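PDB 4DU5: PfkB from Polaromonas sp. JS666, which probably transfers a phosphate group from ATP to a sugar or related substrate, as pfkB-type carbohydrate kinases do. Local coordinates for residues A[75-87]-A[98-112]. Numbering follows the deposited sequence.
Sequences VGWASRLGTDSMG and GIDCSHVVCDATQKT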
# COMPACT_ATOMS: atom_id res chain seq x y z
N VAL A 75 18.07 13.39 19.40
CA VAL A 75 17.29 12.16 19.35
C VAL A 75 17.72 11.28 18.18
O VAL A 75 17.81 11.74 17.02
CB VAL A 75 15.80 12.47 19.17
CG1 VAL A 75 14.98 11.19 19.14
CG2 VAL A 75 15.30 13.44 20.24
N GLY A 76 17.95 10.00 18.49
CA GLY A 76 18.24 9.01 17.48
C GLY A 76 17.14 7.99 17.37
O GLY A 76 16.69 7.45 18.39
N TRP A 77 16.71 7.72 16.13
CA TRP A 77 15.67 6.73 15.85
C TRP A 77 16.21 5.49 15.14
O TRP A 77 17.02 5.59 14.22
CB TRP A 77 14.62 7.37 14.98
CG TRP A 77 13.55 6.44 14.47
CD1 TRP A 77 12.88 5.46 15.17
CD2 TRP A 77 12.99 6.43 13.15
NE1 TRP A 77 11.96 4.84 14.37
CE2 TRP A 77 12.01 5.41 13.12
CE3 TRP A 77 13.23 7.18 11.99
CZ2 TRP A 77 11.27 5.13 11.98
CZ3 TRP A 77 12.53 6.89 10.86
CH2 TRP A 77 11.54 5.88 10.86
N ALA A 78 15.75 4.32 15.57
CA ALA A 78 16.16 3.08 14.94
C ALA A 78 14.96 2.39 14.30
O ALA A 78 13.93 2.17 14.95
CB ALA A 78 16.79 2.19 15.96
N SER A 79 15.08 2.04 13.02
CA SER A 79 13.98 1.41 12.29
C SER A 79 14.44 0.74 10.95
O SER A 79 15.62 0.80 10.56
CB SER A 79 12.86 2.42 12.05
OG SER A 79 11.59 1.81 11.98
N ARG A 80 13.50 0.09 10.27
CA ARG A 80 13.73 -0.39 8.92
C ARG A 80 12.66 0.26 8.08
O ARG A 80 11.58 0.54 8.60
CB ARG A 80 13.56 -1.92 8.82
CG ARG A 80 14.44 -2.79 9.74
CD ARG A 80 14.36 -4.24 9.28
NE ARG A 80 15.16 -4.37 8.07
CZ ARG A 80 16.44 -4.74 8.06
NH1 ARG A 80 17.04 -5.07 9.18
NH2 ARG A 80 17.11 -4.78 6.93
N LEU A 81 12.96 0.48 6.81
CA LEU A 81 12.02 0.96 5.81
C LEU A 81 12.39 0.35 4.46
O LEU A 81 13.55 -0.00 4.24
CB LEU A 81 12.16 2.48 5.65
CG LEU A 81 11.86 3.44 6.79
CD1 LEU A 81 12.41 4.81 6.45
CD2 LEU A 81 10.33 3.47 7.05
N GLY A 82 11.44 0.26 3.54
CA GLY A 82 11.79 -0.02 2.16
C GLY A 82 12.53 1.16 1.55
O GLY A 82 12.68 2.23 2.16
N THR A 83 13.01 0.96 0.32
CA THR A 83 13.65 2.03 -0.45
C THR A 83 12.68 2.48 -1.53
O THR A 83 13.08 3.18 -2.49
CB THR A 83 14.92 1.58 -1.14
OG1 THR A 83 14.59 0.55 -2.07
CG2 THR A 83 15.94 1.06 -0.11
N ASP A 84 11.42 2.08 -1.38
CA ASP A 84 10.30 2.63 -2.15
C ASP A 84 10.09 4.10 -1.81
O ASP A 84 10.67 4.60 -0.83
CB ASP A 84 9.02 1.85 -1.85
CG ASP A 84 8.61 1.96 -0.40
OD1 ASP A 84 9.19 1.27 0.46
OD2 ASP A 84 7.70 2.75 -0.12
N SER A 85 9.25 4.78 -2.59
CA SER A 85 9.04 6.22 -2.40
C SER A 85 8.49 6.61 -1.03
O SER A 85 8.72 7.70 -0.55
CB SER A 85 8.18 6.81 -3.52
OG SER A 85 6.89 6.25 -3.51
N MSE A 86 7.77 5.70 -0.39
CA MSE A 86 7.15 5.98 0.88
C MSE A 86 8.22 5.90 1.94
O MSE A 86 8.26 6.72 2.84
CB MSE A 86 6.04 4.97 1.20
CG MSE A 86 4.98 4.78 0.14
SE MSE A 86 3.51 3.66 0.83
CE MSE A 86 4.27 1.87 0.83
N GLY A 87 9.09 4.90 1.80
CA GLY A 87 10.24 4.74 2.66
C GLY A 87 11.12 5.97 2.59
O GLY A 87 11.59 6.46 3.59
N GLY A 98 15.58 16.88 12.48
CA GLY A 98 16.79 16.83 13.30
C GLY A 98 17.09 15.51 14.00
O GLY A 98 18.02 15.43 14.81
N ILE A 99 16.31 14.47 13.70
CA ILE A 99 16.49 13.14 14.28
C ILE A 99 17.66 12.41 13.63
O ILE A 99 17.74 12.35 12.41
CB ILE A 99 15.23 12.27 14.11
CG1 ILE A 99 14.04 12.99 14.77
CG2 ILE A 99 15.44 10.90 14.71
CD1 ILE A 99 12.67 12.42 14.45
N ASP A 100 18.56 11.87 14.46
CA ASP A 100 19.63 10.97 13.98
C ASP A 100 19.04 9.69 13.32
O ASP A 100 18.59 8.75 13.98
CB ASP A 100 20.64 10.68 15.12
CG ASP A 100 21.67 9.57 14.78
OD1 ASP A 100 21.39 8.65 13.97
OD2 ASP A 100 22.78 9.57 15.37
N CYS A 101 19.08 9.66 12.00
CA CYS A 101 18.56 8.51 11.24
C CYS A 101 19.60 7.44 10.79
O CYS A 101 19.27 6.48 10.10
CB CYS A 101 17.72 9.03 10.06
SG CYS A 101 16.13 9.80 10.57
N SER A 102 20.84 7.58 11.23
CA SER A 102 21.92 6.66 10.86
C SER A 102 21.58 5.19 11.08
O SER A 102 22.20 4.32 10.50
CB SER A 102 23.20 7.02 11.63
OG SER A 102 22.96 6.99 13.02
N HIS A 103 20.60 4.91 11.93
CA HIS A 103 20.28 3.53 12.22
C HIS A 103 18.95 3.11 11.67
O HIS A 103 18.35 2.12 12.11
CB HIS A 103 20.42 3.22 13.71
CG HIS A 103 21.84 3.16 14.16
ND1 HIS A 103 22.42 2.00 14.62
CD2 HIS A 103 22.82 4.09 14.15
CE1 HIS A 103 23.70 2.23 14.90
NE2 HIS A 103 23.96 3.50 14.64
N VAL A 104 18.52 3.85 10.65
CA VAL A 104 17.42 3.40 9.86
C VAL A 104 17.97 2.65 8.66
O VAL A 104 18.54 3.23 7.74
CB VAL A 104 16.52 4.55 9.41
CG1 VAL A 104 15.31 4.01 8.69
CG2 VAL A 104 16.09 5.39 10.62
N VAL A 105 17.83 1.33 8.70
CA VAL A 105 18.18 0.51 7.56
C VAL A 105 17.09 0.68 6.50
O VAL A 105 15.91 0.41 6.73
CB VAL A 105 18.28 -0.97 7.94
CG1 VAL A 105 18.64 -1.80 6.72
CG2 VAL A 105 19.30 -1.18 9.07
N CYS A 106 17.50 1.14 5.33
CA CYS A 106 16.64 1.11 4.19
C CYS A 106 17.00 -0.12 3.35
O CYS A 106 17.94 -0.09 2.56
CB CYS A 106 16.84 2.38 3.43
SG CYS A 106 16.63 3.76 4.52
N ASP A 107 16.23 -1.18 3.54
CA ASP A 107 16.43 -2.47 2.90
C ASP A 107 15.58 -2.65 1.65
O ASP A 107 14.38 -2.91 1.77
CB ASP A 107 16.05 -3.55 3.90
CG ASP A 107 16.23 -4.95 3.37
OD1 ASP A 107 16.27 -5.14 2.13
OD2 ASP A 107 16.33 -5.87 4.21
N ALA A 108 16.19 -2.59 0.47
CA ALA A 108 15.44 -2.73 -0.79
C ALA A 108 14.54 -3.98 -0.97
O ALA A 108 13.66 -3.97 -1.83
CB ALA A 108 16.36 -2.53 -1.99
N THR A 109 14.73 -5.03 -0.17
CA THR A 109 14.00 -6.32 -0.29
C THR A 109 12.69 -6.37 0.51
O THR A 109 11.98 -7.39 0.54
CB THR A 109 14.92 -7.48 0.18
OG1 THR A 109 16.00 -7.63 -0.75
CG2 THR A 109 14.16 -8.82 0.33
N GLN A 110 12.39 -5.28 1.20
CA GLN A 110 11.30 -5.28 2.17
C GLN A 110 10.43 -4.07 1.91
O GLN A 110 10.87 -3.14 1.23
CB GLN A 110 11.88 -5.24 3.59
CG GLN A 110 12.88 -6.35 3.92
CD GLN A 110 13.37 -6.23 5.34
OE1 GLN A 110 13.52 -5.13 5.86
NE2 GLN A 110 13.61 -7.37 5.99
N LYS A 111 9.20 -4.11 2.43
CA LYS A 111 8.20 -3.04 2.14
C LYS A 111 7.88 -2.02 3.27
O LYS A 111 7.92 -2.36 4.44
CB LYS A 111 6.94 -3.66 1.51
CG LYS A 111 6.81 -5.16 1.70
CD LYS A 111 5.82 -5.76 0.71
CE LYS A 111 5.82 -7.30 0.70
NZ LYS A 111 5.19 -7.80 -0.58
N THR A 112 7.61 -0.77 2.90
CA THR A 112 7.26 0.29 3.87
C THR A 112 5.78 0.24 4.23
O THR A 112 4.94 0.14 3.34
CB THR A 112 7.50 1.71 3.31
OG1 THR A 112 8.88 1.88 2.98
CG2 THR A 112 7.13 2.75 4.34
O HOH W 1 17.09 15.39 17.47
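Parallel backbone bonds tie strand 75-81 to 100-106 in two runs: D100 N to V75 O and W77 N to D100 O, then, past the type I turn C101-V104, V105 N to S79 O, L81 N to V105 O (3.0 Å) and D107 N to L81 O. On one face R80, bent at chi3 (75°), lays its guanidinium over V105 CG1; NE donates to Q110 OE1 (2.9 Å) from a plane turned 76° to the amide, and NH2 makes a salt bridge with D107 OD2 (3.0 Å), a weak bond, while NH1 pairs with D144. On the other face V104 splits its methyls, CG2 packed obliquely against the W77 ring (3.6 Å from CE3) and CG1 against L81 CD1. T112 OG1 donates to the syn lone pair of D84 OD1 (2.6 Å), and D84 OD2 caps helix 85-95 by accepting from M86 N and G87 N. With an alanine at D84 the T112 hydroxyl would probably lose its acceptor and the helix start its cap. The two strands and helix 85-95 form a beta-alpha-beta unit at the edge of the large sheet, where strand 27-32 flanks 75-81, helix 60-70 packs on V75 and I99, and W149 stacks on H103.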